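Ribosome-inactivating protein 3 (Zea mays, PDB 2PQI) belongs to the plant ribosome-inactivating protein family and folds into helices packed against a mixed beta sheet. Local coordinates at residues S62-L66 with G77-P81; Y110-I114 with L153-V158. All coordinates share one frame. Residues are numbered along the deposited sequence.

Contact 1. Residues S62-L66 with G77-P81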
ATOM      1  N   SER A  62     -16.249   0.086 -14.266  1.00 43.29           N
ATOM      2  CA  SER A  62     -16.413   0.877 -13.052  1.00 43.09           C
ATOM      3  C   SER A  62     -15.075   1.387 -12.541  1.00 39.30           C
ATOM      4  O   SER A  62     -14.062   1.301 -13.239  1.00 42.36           O
ATOM      5  CB  SER A  62     -17.092   0.038 -11.967  1.00 48.09           C
ATOM      6  OG  SER A  62     -17.596   0.870 -10.937  1.00 51.16           O
ATOM      7  N   SER A  63     -15.077   1.931 -11.330  1.00 34.14           N
ATOM      8  CA  SER A  63     -13.849   2.440 -10.719  1.00 32.98           C
ATOM      9  C   SER A  63     -14.043   2.801  -9.260  1.00 31.38           C
ATOM     10  O   SER A  63     -15.170   2.891  -8.763  1.00 32.72           O
ATOM     11  CB  SER A  63     -13.344   3.684 -11.461  1.00 36.72           C
ATOM     12  OG  SER A  63     -14.284   4.742 -11.370  1.00 30.64           O
ATOM     13  N   ILE A  64     -12.929   2.995  -8.570  1.00 28.50           N
ATOM     14  CA  ILE A  64     -12.946   3.393  -7.171  1.00 27.35           C
ATOM     15  C   ILE A  64     -11.762   4.312  -6.957  1.00 28.45           C
ATOM     16  O   ILE A  64     -10.811   4.312  -7.752  1.00 26.04           O
ATOM     17  CB  ILE A  64     -12.806   2.194  -6.194  1.00 26.89           C
ATOM     18  CG1 ILE A  64     -11.459   1.505  -6.378  1.00 28.92           C
ATOM     19  CG2 ILE A  64     -13.930   1.209  -6.405  1.00 26.42           C
ATOM     20  CD1 ILE A  64     -11.277   0.318  -5.458  1.00 29.86           C
ATOM     21  N   THR A  65     -11.828   5.114  -5.901  1.00 27.88           N
ATOM     22  CA  THR A  65     -10.726   6.007  -5.587  1.00 26.89           C
ATOM     23  C   THR A  65     -10.192   5.632  -4.211  1.00 24.90           C
ATOM     24  O   THR A  65     -10.939   5.543  -3.241  1.00 23.03           O
ATOM     25  CB  THR A  65     -11.154   7.490  -5.594  1.00 26.73           C
ATOM     26  OG1 THR A  65     -11.564   7.865  -6.914  1.00 24.72           O
ATOM     27  CG2 THR A  65      -9.988   8.376  -5.167  1.00 19.93           C
ATOM     28  N   LEU A  66      -8.895   5.379  -4.153  1.00 22.18           N
ATOM     29  CA  LEU A  66      -8.249   5.012  -2.911  1.00 22.47           C
ATOM     30  C   LEU A  66      -7.829   6.272  -2.169  1.00 26.78           C
ATOM     31  O   LEU A  66      -7.336   7.233  -2.773  1.00 26.08           O
ATOM     32  CB  LEU A  66      -7.010   4.156  -3.180  1.00 14.47           C
ATOM     33  CG  LEU A  66      -7.191   2.829  -3.918  1.00 18.48           C
ATOM     34  CD1 LEU A  66      -5.833   2.148  -4.039  1.00 17.51           C
ATOM     35  CD2 LEU A  66      -8.186   1.933  -3.187  1.00 15.82           C
ATOM     36  N   GLY A  77      -9.299   4.334   3.241  1.00 21.17           N
ATOM     37  CA  GLY A  77     -10.618   4.012   2.728  1.00 17.29           C
ATOM     38  C   GLY A  77     -10.673   4.111   1.211  1.00 18.16           C
ATOM     39  O   GLY A  77      -9.644   4.267   0.540  1.00 17.53           O
ATOM     40  N   PHE A  78     -11.876   4.009   0.656  1.00 18.20           N
ATOM     41  CA  PHE A  78     -12.056   4.107  -0.792  1.00 18.02           C
ATOM     42  C   PHE A  78     -13.445   4.656  -1.123  1.00 20.99           C
ATOM     43  O   PHE A  78     -14.393   4.514  -0.347  1.00 20.15           O
ATOM     44  CB  PHE A  78     -11.842   2.733  -1.467  1.00 16.38           C
ATOM     45  CG  PHE A  78     -12.922   1.716  -1.165  1.00 19.83           C
ATOM     46  CD1 PHE A  78     -14.052   1.612  -1.976  1.00 19.64           C
ATOM     47  CD2 PHE A  78     -12.814   0.873  -0.062  1.00 20.12           C
ATOM     48  CE1 PHE A  78     -15.051   0.664  -1.704  1.00 24.09           C
ATOM     49  CE2 PHE A  78     -13.812  -0.085   0.224  1.00 24.84           C
ATOM     50  CZ  PHE A  78     -14.933  -0.182  -0.597  1.00 27.44           C
ATOM     51  N   ARG A  79     -13.544   5.296  -2.281  1.00 22.02           N
ATOM     52  CA  ARG A  79     -14.784   5.881  -2.757  1.00 21.24           C
ATOM     53  C   ARG A  79     -15.362   5.050  -3.894  1.00 22.33           C
ATOM     54  O   ARG A  79     -14.628   4.634  -4.791  1.00 22.58           O
ATOM     55  CB  ARG A  79     -14.508   7.308  -3.248  1.00 18.30           C
ATOM     56  CG  ARG A  79     -15.690   8.012  -3.889  1.00 19.04           C
ATOM     57  CD  ARG A  79     -15.355   9.478  -4.199  1.00 25.79           C
ATOM     58  NE  ARG A  79     -16.506  10.204  -4.746  1.00 29.62           N
ATOM     59  CZ  ARG A  79     -16.989  10.048  -5.982  1.00 30.76           C
ATOM     60  NH1 ARG A  79     -16.411   9.197  -6.827  1.00 24.22           N
ATOM     61  NH2 ARG A  79     -18.083  10.708  -6.357  1.00 25.45           N
ATOM     62  N   THR A  80     -16.676   4.829  -3.863  1.00 24.42           N
ATOM     63  CA  THR A  80     -17.384   4.069  -4.911  1.00 21.31           C
ATOM     64  C   THR A  80     -17.900   5.012  -6.010  1.00 25.00           C
ATOM     65  O   THR A  80     -17.994   6.238  -5.816  1.00 23.74           O
ATOM     66  CB  THR A  80     -18.615   3.323  -4.345  1.00 20.27           C
ATOM     67  OG1 THR A  80     -19.516   4.275  -3.765  1.00 26.92           O
ATOM     68  CG2 THR A  80     -18.214   2.319  -3.282  1.00 18.31           C
ATOM     69  N   PRO A  81     -18.253   4.454  -7.177  1.00 26.11           N
ATOM     70  CA  PRO A  81     -18.761   5.280  -8.274  1.00 26.53           C
ATOM     71  C   PRO A  81     -19.960   6.107  -7.822  1.00 32.95           C
ATOM     72  O   PRO A  81     -20.160   7.238  -8.277  1.00 35.85           O
ATOM     73  CB  PRO A  81     -19.145   4.252  -9.322  1.00 30.41           C
ATOM     74  CG  PRO A  81     -18.159   3.165  -9.089  1.00 29.71           C
ATOM     75  CD  PRO A  81     -18.152   3.048  -7.591  1.00 26.52           C
TER
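Two backbone hydrogen bonds tie the segments together, both between the same two residues: Thr-65 N donates to Arg-79 O at 3.1 Å, and Arg-79 N donates to Thr-65 O at 2.8 Å. Such a reciprocal couple defines a hydrogen-bonded antiparallel pair. The same two carbonyls also receive CA-H...O contacts, from Ile-64 CA to Arg-79 O at 3.2 Å and from Phe-78 CA to Thr-65 O at 3.1 Å. One step along, Leu-66 and Phe-78 form a non-hydrogen-bonded pair with their CA atoms about 4.5 Å apart. In the other direction the segments splay: the CA separation grows to 6.2 Å between Ser-63 and Pro-81, where the proline nitrogen has no hydrogen to offer. The proline ring fills this end instead, its CG lying 3.0 Å from both Ser-63 O and Ser-62 OG, tight van der Waals approaches.

On one face of the sheet Thr-65 and Arg-79 stand side by side, CB to CB 4.1 Å, before the extended arginine leads away. On the other, Leu-66 CD2 meets Phe-78 CB at 4.1 Å, and Ile-64 CB lies 4.4 Å from Phe-78 CD1. This apolar face is covered by helices 126-137 and 149-165, while Trp-86 of strand 85-87 adjoins the phenylalanine ring. The pairing is that of a beta hairpin, strands 63-69 and 74-79, at the middle of the six-stranded mixed sheet of the ribosome-inactivating protein fold.

Contact 2. Residues Y110-I114 with L153-V158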
ATOM      1  N   TYR A 110      -2.942  -6.212   8.308  1.00 33.56           N
ATOM      2  CA  TYR A 110      -2.816  -7.596   7.868  1.00 35.73           C
ATOM      3  C   TYR A 110      -3.343  -8.561   8.926  1.00 37.75           C
ATOM      4  O   TYR A 110      -3.612  -9.727   8.637  1.00 37.76           O
ATOM      5  CB  TYR A 110      -1.358  -7.923   7.539  1.00 34.03           C
ATOM      6  CG  TYR A 110      -0.850  -7.255   6.281  1.00 31.15           C
ATOM      7  CD1 TYR A 110      -1.599  -7.271   5.112  1.00 31.65           C
ATOM      8  CD2 TYR A 110       0.378  -6.607   6.264  1.00 27.10           C
ATOM      9  CE1 TYR A 110      -1.138  -6.662   3.960  1.00 31.57           C
ATOM     10  CE2 TYR A 110       0.846  -5.995   5.117  1.00 33.16           C
ATOM     11  CZ  TYR A 110       0.085  -6.025   3.968  1.00 31.78           C
ATOM     12  OH  TYR A 110       0.548  -5.417   2.823  1.00 26.94           O
ATOM     13  N   GLN A 111      -3.490  -8.066  10.150  1.00 20.00           N
ATOM     14  CA  GLN A 111      -4.330  -8.726  11.152  1.00 20.00           C
ATOM     15  C   GLN A 111      -5.791  -8.852  10.695  1.00 20.00           C
ATOM     16  O   GLN A 111      -6.294  -9.952  10.467  1.00 40.17           O
ATOM     17  CB  GLN A 111      -4.249  -7.991  12.480  1.00 20.00           C
ATOM     18  N   ASP A 112      -6.452  -7.706  10.569  1.00 40.16           N
ATOM     19  CA  ASP A 112      -7.878  -7.600  10.296  1.00 39.90           C
ATOM     20  C   ASP A 112      -8.323  -8.083   8.923  1.00 38.51           C
ATOM     21  O   ASP A 112      -9.484  -8.438   8.733  1.00 39.62           O
ATOM     22  CB  ASP A 112      -8.323  -6.139  10.467  1.00 38.54           C
ATOM     23  CG  ASP A 112      -7.637  -5.446  11.643  1.00 38.16           C
ATOM     24  OD1 ASP A 112      -7.698  -5.974  12.768  1.00 39.94           O
ATOM     25  OD2 ASP A 112      -7.038  -4.368  11.440  1.00 38.29           O
ATOM     26  N   LEU A 113      -7.409  -8.105   7.964  1.00 37.70           N
ATOM     27  CA  LEU A 113      -7.779  -8.500   6.620  1.00 37.46           C
ATOM     28  C   LEU A 113      -7.599  -9.970   6.302  1.00 40.85           C
ATOM     29  O   LEU A 113      -8.383 -10.541   5.538  1.00 41.36           O
ATOM     30  CB  LEU A 113      -6.999  -7.664   5.604  1.00 33.63           C
ATOM     31  CG  LEU A 113      -7.264  -6.150   5.635  1.00 32.28           C
ATOM     32  CD1 LEU A 113      -6.283  -5.451   4.703  1.00 25.55           C
ATOM     33  CD2 LEU A 113      -8.716  -5.858   5.223  1.00 32.14           C
ATOM     34  N   ILE A 114      -6.591 -10.596   6.895  1.00 38.68           N
ATOM     35  CA  ILE A 114      -6.338 -11.991   6.595  1.00 37.65           C
ATOM     36  C   ILE A 114      -5.946 -12.849   7.798  1.00 39.29           C
ATOM     37  O   ILE A 114      -5.544 -14.007   7.655  1.00 41.01           O
ATOM     38  CB  ILE A 114      -5.250 -12.079   5.503  1.00 36.38           C
ATOM     39  CG1 ILE A 114      -3.997 -11.323   5.960  1.00 25.77           C
ATOM     40  CG2 ILE A 114      -5.794 -11.496   4.188  1.00 36.57           C
ATOM     41  CD1 ILE A 114      -2.899 -11.289   4.943  1.00 29.54           C
ATOM     42  N   LEU A 153      -9.695  -6.044  -0.615  1.00 30.91           N
ATOM     43  CA  LEU A 153      -8.969  -4.917  -0.061  1.00 27.59           C
ATOM     44  C   LEU A 153      -7.510  -5.213   0.206  1.00 26.20           C
ATOM     45  O   LEU A 153      -6.651  -4.358   0.037  1.00 36.08           O
ATOM     46  CB  LEU A 153      -9.654  -4.442   1.221  1.00 23.67           C
ATOM     47  CG  LEU A 153     -10.897  -3.581   0.966  1.00 23.90           C
ATOM     48  CD1 LEU A 153     -11.715  -3.469   2.229  1.00 20.12           C
ATOM     49  CD2 LEU A 153     -10.466  -2.202   0.467  1.00 19.98           C
ATOM     50  N   VAL A 154      -7.216  -6.431   0.613  1.00 26.43           N
ATOM     51  CA  VAL A 154      -5.849  -6.796   0.918  1.00 24.74           C
ATOM     52  C   VAL A 154      -4.973  -6.888  -0.341  1.00 26.69           C
ATOM     53  O   VAL A 154      -3.759  -6.678  -0.280  1.00 23.94           O
ATOM     54  CB  VAL A 154      -5.819  -8.141   1.698  1.00 24.12           C
ATOM     55  CG1 VAL A 154      -6.067  -9.308   0.742  1.00 23.26           C
ATOM     56  CG2 VAL A 154      -4.492  -8.276   2.466  1.00 14.27           C
ATOM     57  N   LYS A 155      -5.601  -7.198  -1.476  1.00 29.60           N
ATOM     58  CA  LYS A 155      -4.904  -7.328  -2.754  1.00 26.34           C
ATOM     59  C   LYS A 155      -4.493  -5.953  -3.253  1.00 27.00           C
ATOM     60  O   LYS A 155      -3.402  -5.767  -3.807  1.00 26.60           O
ATOM     61  CB  LYS A 155      -5.828  -7.959  -3.800  1.00 29.54           C
ATOM     62  CG  LYS A 155      -6.222  -9.417  -3.579  1.00 24.04           C
ATOM     63  CD  LYS A 155      -7.425  -9.743  -4.457  1.00 19.77           C
ATOM     64  CE  LYS A 155      -7.918 -11.181  -4.303  1.00 25.04           C
ATOM     65  NZ  LYS A 155      -6.969 -12.211  -4.810  1.00 29.31           N
ATOM     66  N   LEU A 156      -5.393  -4.996  -3.079  1.00 24.08           N
ATOM     67  CA  LEU A 156      -5.142  -3.632  -3.508  1.00 26.64           C
ATOM     68  C   LEU A 156      -4.089  -3.017  -2.605  1.00 29.73           C
ATOM     69  O   LEU A 156      -3.196  -2.292  -3.062  1.00 28.03           O
ATOM     70  CB  LEU A 156      -6.431  -2.827  -3.434  1.00 21.41           C
ATOM     71  CG  LEU A 156      -7.498  -3.290  -4.422  1.00 20.10           C
ATOM     72  CD1 LEU A 156      -8.702  -2.396  -4.328  1.00 18.76           C
ATOM     73  CD2 LEU A 156      -6.934  -3.250  -5.836  1.00 18.28           C
ATOM     74  N   VAL A 157      -4.215  -3.327  -1.317  1.00 28.11           N
ATOM     75  CA  VAL A 157      -3.300  -2.850  -0.288  1.00 26.22           C
ATOM     76  C   VAL A 157      -1.851  -3.235  -0.627  1.00 24.27           C
ATOM     77  O   VAL A 157      -0.938  -2.403  -0.581  1.00 19.67           O
ATOM     78  CB  VAL A 157      -3.717  -3.445   1.079  1.00 27.99           C
ATOM     79  CG1 VAL A 157      -2.508  -3.664   1.973  1.00 30.79           C
ATOM     80  CG2 VAL A 157      -4.731  -2.525   1.736  1.00 27.73           C
ATOM     81  N   VAL A 158      -1.659  -4.497  -0.991  1.00 22.50           N
ATOM     82  CA  VAL A 158      -0.335  -5.002  -1.328  1.00 24.08           C
ATOM     83  C   VAL A 158       0.197  -4.537  -2.694  1.00 23.22           C
ATOM     84  O   VAL A 158       1.387  -4.217  -2.836  1.00 22.58           O
ATOM     85  CB  VAL A 158      -0.331  -6.528  -1.288  1.00 21.13           C
ATOM     86  CG1 VAL A 158       1.071  -7.048  -1.554  1.00 13.41           C
ATOM     87  CG2 VAL A 158      -0.868  -6.994   0.061  1.00 13.66           C
TER
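Val-154, Leu-113 and Tyr-110 bury the most surface in this contact between the short, loosely hydrogen-bonded helix formed by residues 110-114 and residues 153-158 of helix 149-165. Val-154 is the hub: its CG2 methyl is met by Ile-114 CG2 at 3.9 Å, by Leu-113 CD1 at 4.0 Å and by Tyr-110 CE1 at 4.0 Å, the last at the edge of the tyrosine ring. Leu-113 also reaches one turn along the helix, with CD1 4.4 Å from Val-157 CG2, and back to the preceding residue, with CD2 4.3 Å from Leu-153 CB. Tyr-110 extends beside the helix; its OH lies against Val-157 CG1 at 3.6 Å and Val-158 CG2 at 3.5 Å and hydrogen-bonds Glu-162. The axes of the two segments come no closer than 10.4 Å, a gap bridged by side chains. The contact is therefore held by van der Waals packing of aliphatic and aromatic side chains, with no polar bond between the segments, and the tyrosine's polar end is satisfied farther along the same helix.

How the contacts relate
Both segments of contact 1 precede those of contact 2 in the chain, and the centres of the two contacts lie 16 Å apart, yet they meet directly through helix 149-165. Phe-78 CD2 packs 3.9 Å from Leu-153 CD2, and Ile-64 CD1 lies 3.9 Å from Leu-156 CD1. The helix thus has the hairpin against one part of its surface and residues 110-114 against another; Leu-153 touches both, whereas Leu-156 serves the hairpin without reaching 110-114. The centre of contact 2 is about 9 Å from that of the chain, against about 15 Å for contact 1, and helix 149-165 joins the two in one continuous apolar layer.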